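Side-chain contacts in acyl-CoA dehydrogenase domain protein Tcur3481 (PDB 6WY9), which binds the flavin cofactor FAD and probably acts as an acyl-CoA dehydrogenase: residues Q13-Q18 and A50-V55; C72-E77 and V85-T90. All coordinates share one frame; numbering follows the deposited sequence.

Contact 1 (Q13-Q18 and A50-V55)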
loop_
_atom_site.group_PDB
_atom_site.type_symbol
_atom_site.label_atom_id
_atom_site.label_comp_id
_atom_site.label_asym_id
_atom_site.label_seq_id
_atom_site.Cartn_x
_atom_site.Cartn_y
_atom_site.Cartn_z
ATOM N N GLN B 13 9.880 11.589 -31.298
ATOM C CA GLN B 13 10.255 10.553 -30.351
ATOM C C GLN B 13 11.389 9.670 -30.892
ATOM O O GLN B 13 12.348 9.348 -30.174
ATOM C CB GLN B 13 9.014 9.734 -30.022
ATOM C CG GLN B 13 9.269 8.589 -29.100
ATOM C CD GLN B 13 7.992 7.863 -28.764
ATOM O OE1 GLN B 13 7.479 7.983 -27.660
ATOM N NE2 GLN B 13 7.471 7.104 -29.715
ATOM N N GLY B 14 11.291 9.255 -32.152
ATOM C CA GLY B 14 12.346 8.429 -32.717
ATOM C C GLY B 14 13.682 9.143 -32.762
ATOM O O GLY B 14 14.732 8.547 -32.493
ATOM N N LEU B 15 13.668 10.427 -33.113
ATOM C CA LEU B 15 14.912 11.186 -33.181
ATOM C C LEU B 15 15.549 11.281 -31.799
ATOM O O LEU B 15 16.748 11.005 -31.628
ATOM C CB LEU B 15 14.625 12.569 -33.766
ATOM C CG LEU B 15 15.716 13.558 -34.148
ATOM C CD1 LEU B 15 16.862 12.829 -34.834
ATOM C CD2 LEU B 15 15.140 14.687 -35.064
ATOM N N ALA B 16 14.756 11.677 -30.797
ATOM C CA ALA B 16 15.290 11.771 -29.442
ATOM C C ALA B 16 15.812 10.420 -28.977
ATOM O O ALA B 16 16.897 10.326 -28.389
ATOM C CB ALA B 16 14.228 12.298 -28.480
ATOM N N ARG B 17 15.077 9.359 -29.280
ATOM C CA ARG B 17 15.502 8.031 -28.866
ATOM C C ARG B 17 16.869 7.681 -29.440
ATOM O O ARG B 17 17.716 7.119 -28.739
ATOM C CB ARG B 17 14.467 7.001 -29.290
ATOM C CG ARG B 17 14.822 5.590 -28.888
ATOM C CD ARG B 17 13.555 4.708 -28.917
ATOM N NE ARG B 17 12.617 5.017 -27.822
ATOM C CZ ARG B 17 11.314 4.709 -27.801
ATOM N NH1 ARG B 17 10.733 4.084 -28.818
ATOM N NH2 ARG B 17 10.574 5.036 -26.753
ATOM N N GLN B 18 17.101 7.993 -30.721
ATOM C CA GLN B 18 18.376 7.639 -31.327
ATOM C C GLN B 18 19.503 8.443 -30.703
ATOM O O GLN B 18 20.593 7.917 -30.440
ATOM C CB GLN B 18 18.341 7.890 -32.834
ATOM C CG GLN B 18 19.646 7.496 -33.521
ATOM C CD GLN B 18 19.887 5.994 -33.495
ATOM O OE1 GLN B 18 20.847 5.501 -32.875
ATOM N NE2 GLN B 18 19.000 5.253 -34.151
ATOM N N ALA B 50 19.578 18.747 -33.992
ATOM C CA ALA B 50 18.422 18.017 -34.488
ATOM C C ALA B 50 17.119 18.809 -34.356
ATOM O O ALA B 50 16.061 18.322 -34.782
ATOM C CB ALA B 50 18.309 16.679 -33.731
ATOM N N GLY B 51 17.171 20.014 -33.783
ATOM C CA GLY B 51 15.988 20.830 -33.649
ATOM C C GLY B 51 15.143 20.457 -32.461
ATOM O O GLY B 51 14.032 20.985 -32.306
ATOM N N LEU B 52 15.652 19.581 -31.593
ATOM C CA LEU B 52 14.849 19.106 -30.487
ATOM C C LEU B 52 14.732 20.128 -29.365
ATOM O O LEU B 52 13.762 20.057 -28.603
ATOM C CB LEU B 52 15.426 17.780 -29.973
ATOM C CG LEU B 52 15.240 16.643 -30.986
ATOM C CD1 LEU B 52 16.001 15.411 -30.556
ATOM C CD2 LEU B 52 13.755 16.319 -31.039
ATOM N N LEU B 53 15.677 21.081 -29.245
ATOM C CA LEU B 53 15.475 22.157 -28.274
ATOM C C LEU B 53 14.418 23.130 -28.765
ATOM O O LEU B 53 13.777 23.821 -27.959
ATOM C CB LEU B 53 16.792 22.906 -27.986
ATOM C CG LEU B 53 17.958 22.047 -27.447
ATOM C CD1 LEU B 53 19.201 22.907 -27.226
ATOM C CD2 LEU B 53 17.616 21.225 -26.143
ATOM N N GLY B 54 14.228 23.210 -30.083
ATOM C CA GLY B 54 13.292 24.163 -30.628
ATOM C C GLY B 54 11.904 23.635 -30.827
ATOM O O GLY B 54 10.973 24.420 -31.066
ATOM N N VAL B 55 11.733 22.315 -30.716
ATOM C CA VAL B 55 10.476 21.706 -31.143
ATOM C C VAL B 55 9.304 22.236 -30.318
ATOM O O VAL B 55 8.242 22.538 -30.870
ATOM C CB VAL B 55 10.578 20.160 -31.119
ATOM C CG1 VAL B 55 10.651 19.637 -29.715
ATOM C CG2 VAL B 55 9.416 19.564 -31.840
#

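Contact 2 (C72-E77 and V85-T90)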
loop_
_atom_site.group_PDB
_atom_site.type_symbol
_atom_site.label_atom_id
_atom_site.label_comp_id
_atom_site.label_asym_id
_atom_site.label_seq_id
_atom_site.Cartn_x
_atom_site.Cartn_y
_atom_site.Cartn_z
ATOM N N CYS B 72 6.886 17.198 -23.516
ATOM C CA CYS B 72 6.695 15.982 -22.718
ATOM C C CYS B 72 7.184 14.739 -23.462
ATOM O O CYS B 72 7.704 13.803 -22.839
ATOM C CB CYS B 72 5.236 15.856 -22.318
ATOM S SG CYS B 72 4.791 17.087 -21.000
ATOM N N VAL B 73 7.029 14.700 -24.790
ATOM C CA VAL B 73 7.535 13.563 -25.554
ATOM C C VAL B 73 9.047 13.504 -25.435
ATOM O O VAL B 73 9.628 12.445 -25.176
ATOM C CB VAL B 73 7.068 13.654 -27.027
ATOM C CG1 VAL B 73 7.774 12.645 -27.920
ATOM C CG2 VAL B 73 5.580 13.422 -27.106
ATOM N N LEU B 74 9.705 14.660 -25.573
ATOM C CA LEU B 74 11.158 14.703 -25.430
ATOM C C LEU B 74 11.605 14.327 -24.014
ATOM O O LEU B 74 12.590 13.596 -23.849
ATOM C CB LEU B 74 11.676 16.092 -25.793
ATOM C CG LEU B 74 13.164 16.359 -25.585
ATOM C CD1 LEU B 74 14.053 15.522 -26.557
ATOM C CD2 LEU B 74 13.461 17.864 -25.734
ATOM N N LEU B 75 10.928 14.851 -22.978
ATOM C CA LEU B 75 11.326 14.553 -21.600
ATOM C C LEU B 75 11.126 13.083 -21.261
ATOM O O LEU B 75 11.867 12.518 -20.435
ATOM C CB LEU B 75 10.529 15.436 -20.603
ATOM C CG LEU B 75 10.887 16.931 -20.684
ATOM C CD1 LEU B 75 10.100 17.770 -19.657
ATOM C CD2 LEU B 75 12.426 17.140 -20.553
ATOM N N GLU B 76 10.063 12.480 -21.801
ATOM C CA GLU B 76 9.829 11.079 -21.529
ATOM C C GLU B 76 10.947 10.222 -22.125
ATOM O O GLU B 76 11.465 9.309 -21.459
ATOM C CB GLU B 76 8.455 10.655 -22.058
ATOM C CG GLU B 76 8.205 9.176 -21.838
ATOM C CD GLU B 76 6.843 8.679 -22.347
ATOM O OE1 GLU B 76 6.052 9.475 -22.898
ATOM O OE2 GLU B 76 6.570 7.467 -22.192
ATOM N N GLU B 77 11.347 10.493 -23.367
ATOM C CA GLU B 77 12.517 9.783 -23.894
ATOM C C GLU B 77 13.761 10.068 -23.075
ATOM O O GLU B 77 14.601 9.184 -22.901
ATOM C CB GLU B 77 12.825 10.165 -25.347
ATOM C CG GLU B 77 12.053 9.384 -26.320
ATOM C CD GLU B 77 12.155 7.867 -26.146
ATOM O OE1 GLU B 77 13.250 7.239 -26.087
ATOM O OE2 GLU B 77 11.082 7.301 -26.115
ATOM N N VAL B 85 21.198 15.859 -19.268
ATOM C CA VAL B 85 21.126 17.231 -19.805
ATOM C C VAL B 85 19.964 17.958 -19.138
ATOM O O VAL B 85 18.933 17.366 -18.837
ATOM C CB VAL B 85 20.918 17.256 -21.346
ATOM C CG1 VAL B 85 22.217 17.129 -22.101
ATOM C CG2 VAL B 85 19.933 16.158 -21.793
ATOM N N PRO B 86 20.110 19.288 -18.936
ATOM C CA PRO B 86 19.055 20.012 -18.183
ATOM C C PRO B 86 17.894 20.457 -19.075
ATOM O O PRO B 86 17.631 21.655 -19.264
ATOM C CB PRO B 86 19.834 21.195 -17.606
ATOM C CG PRO B 86 20.734 21.576 -18.794
ATOM C CD PRO B 86 21.221 20.189 -19.313
ATOM N N LEU B 87 17.189 19.486 -19.661
ATOM C CA LEU B 87 16.117 19.856 -20.581
ATOM C C LEU B 87 14.938 20.485 -19.835
ATOM O O LEU B 87 14.411 21.521 -20.262
ATOM C CB LEU B 87 15.666 18.627 -21.384
ATOM C CG LEU B 87 16.626 18.140 -22.481
ATOM C CD1 LEU B 87 16.170 16.723 -22.980
ATOM C CD2 LEU B 87 16.709 19.110 -23.655
ATOM N N TRP B 88 14.509 19.885 -18.713
ATOM C CA TRP B 88 13.304 20.508 -18.164
ATOM C C TRP B 88 13.612 21.881 -17.559
ATOM O O TRP B 88 12.840 22.821 -17.797
ATOM C CB TRP B 88 12.542 19.575 -17.188
ATOM C CG TRP B 88 13.068 19.428 -15.783
ATOM C CD1 TRP B 88 13.842 18.401 -15.289
ATOM C CD2 TRP B 88 12.832 20.318 -14.671
ATOM N NE1 TRP B 88 14.115 18.622 -13.954
ATOM C CE2 TRP B 88 13.528 19.796 -13.561
ATOM C CE3 TRP B 88 12.147 21.532 -14.528
ATOM C CZ2 TRP B 88 13.523 20.434 -12.301
ATOM C CZ3 TRP B 88 12.146 22.160 -13.291
ATOM C CH2 TRP B 88 12.826 21.609 -12.196
ATOM N N PRO B 89 14.735 22.104 -16.862
ATOM C CA PRO B 89 14.974 23.482 -16.373
ATOM C C PRO B 89 15.056 24.502 -17.503
ATOM O O PRO B 89 14.412 25.554 -17.436
ATOM C CB PRO B 89 16.291 23.362 -15.584
ATOM C CG PRO B 89 16.369 21.893 -15.192
ATOM C CD PRO B 89 15.799 21.177 -16.427
ATOM N N THR B 90 15.811 24.211 -18.565
ATOM C CA THR B 90 15.948 25.177 -19.649
ATOM C C THR B 90 14.634 25.375 -20.392
ATOM O O THR B 90 14.259 26.517 -20.695
ATOM C CB THR B 90 17.042 24.729 -20.629
ATOM O OG1 THR B 90 18.318 24.889 -20.004
ATOM C CG2 THR B 90 17.030 25.571 -21.904
#

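Contact 1 (Q13-Q18 and A50-V55)
Leu-15 reaches a polar atom of the other segment, the carbonyl oxygen of Ala-50, but does so with a methyl: CD2 lies 3.8 Å from Ala-50 O, which makes this a van der Waals approach and not a hydrogen bond. Within residues 13-18 the backbone of helix 5-23 supplies its own bonds, as with Arg-17 N to Gln-13 O at 2.9 Å, while the two segments meet through apolar contacts. Leu-15 carries CG anti to its backbone nitrogen (chi1 -172°), which sends the branch across to residues 50-52. Its CD2 then rests 4.0 Å from Ala-50 CB, while CG is 4.1 Å from CD1 of Leu-52. The two leucine side chains run at a slant to each other, and their nearest approach is this CG to CD1 pair. Leu-52 uses the same CD1 on the helix surface, 3.9 Å from Ala-16 CA, and CB of Ala-16 stands 4.1 Å from that methyl. The methyl thus lies over the backbone of Ala-16, near its N as well as its CA, an approach the small side chain permits. This is packing within the N-terminal helical domain of the acyl-CoA dehydrogenase fold, between the first long helix and the chain leaving helix 41-49. A Schellman motif ends that helix, with Gly-51 at positive phi (82°), and the residues on either side of the glycine, Ala-50 and Leu-52, both direct their CB toward helix 5-23. Burial is uneven: Leu-15 is exposed, whereas Ala-16 and Leu-52 are buried, Leu-52 also packing on Leu-12 and Ile-19 of helix 5-23 and on Leu-47 of helix 41-49. Farther along, backbone hydrogen bonds join Gly-54 to Ala-64 and Val-55 to Leu-66, tying the loop to the chain just before helix 67-80.

Contact 2 (C72-E77 and V85-T90)
Leu-87 can be followed outward from its CB, which lies 3.7 Å from CD2 of Leu-75, the closest approach between the two segments. The setting is a pair of consecutive helices, 67-80 and 87-100, of the acyl-CoA dehydrogenase N-terminal helical domain. Pro-86 occupies the N-cap position of the second helix and centres an inverse gamma turn, with a weak bond from Leu-87 N to Val-85 O. Leu-87 is the first residue of that helix. Beyond CB, the Leu-87 branch lies beside its backbone nitrogen and anti to the carbonyl carbon (chi1 -73°), and this delivers both methyls to Leu-74. CD1 lies 4.0 Å from both CG and CD2 of Leu-74, and CD2 reaches the CD2 methyl of Leu-74 at 4.1 Å. The Leu-87 side chain lies nearly perpendicular to that of Leu-74, but runs antiparallel alongside that of Leu-75. One leucine is thus held in two different ways by neighbouring residues of helix 67-80. Leu-75 also serves two partners: its CD2 is 3.9 Å from Trp-88 N, and its CD1 turns to the Trp-88 side chain. Ala-226 and Val-230 of helix 215-248 cover Leu-75 as well, and Trp-88 packs on Leu-227 of the same helix. The indole extends away from helix 67-80; its NE1 hydrogen-bonds to a glycerol, probably from the crystallisation liquor, and Pro-89 CD lies over one ring face, displaced from its centre. What Trp-88 offers Leu-75 is therefore its root, with CB 3.9 Å from Leu-75 CD1.

How the contacts relate
Contact 2 lies deep, its centre about 6 Å from the centre of the chain, while contact 1 lies about 17 Å out and includes the exposed Leu-15. The buried areas are similar, 161 Å² in contact 1 and 176 Å² in contact 2, and both rely on aliphatic packing, but contact 1 joins a helix to a loop and contact 2 joins two helices. Helix 67-80 links them: Leu-74 touches Ala-16, and Glu-77 is paired with Arg-17 in a salt bridge modelled implausibly short, at 2.4 Å from Arg-17 NH2 to Glu-77 OE2, so its geometry is doubtful. With Ala-16 on Leu-74 and Leu-53 on Leu-87, each segment of contact 1 touches contact 2.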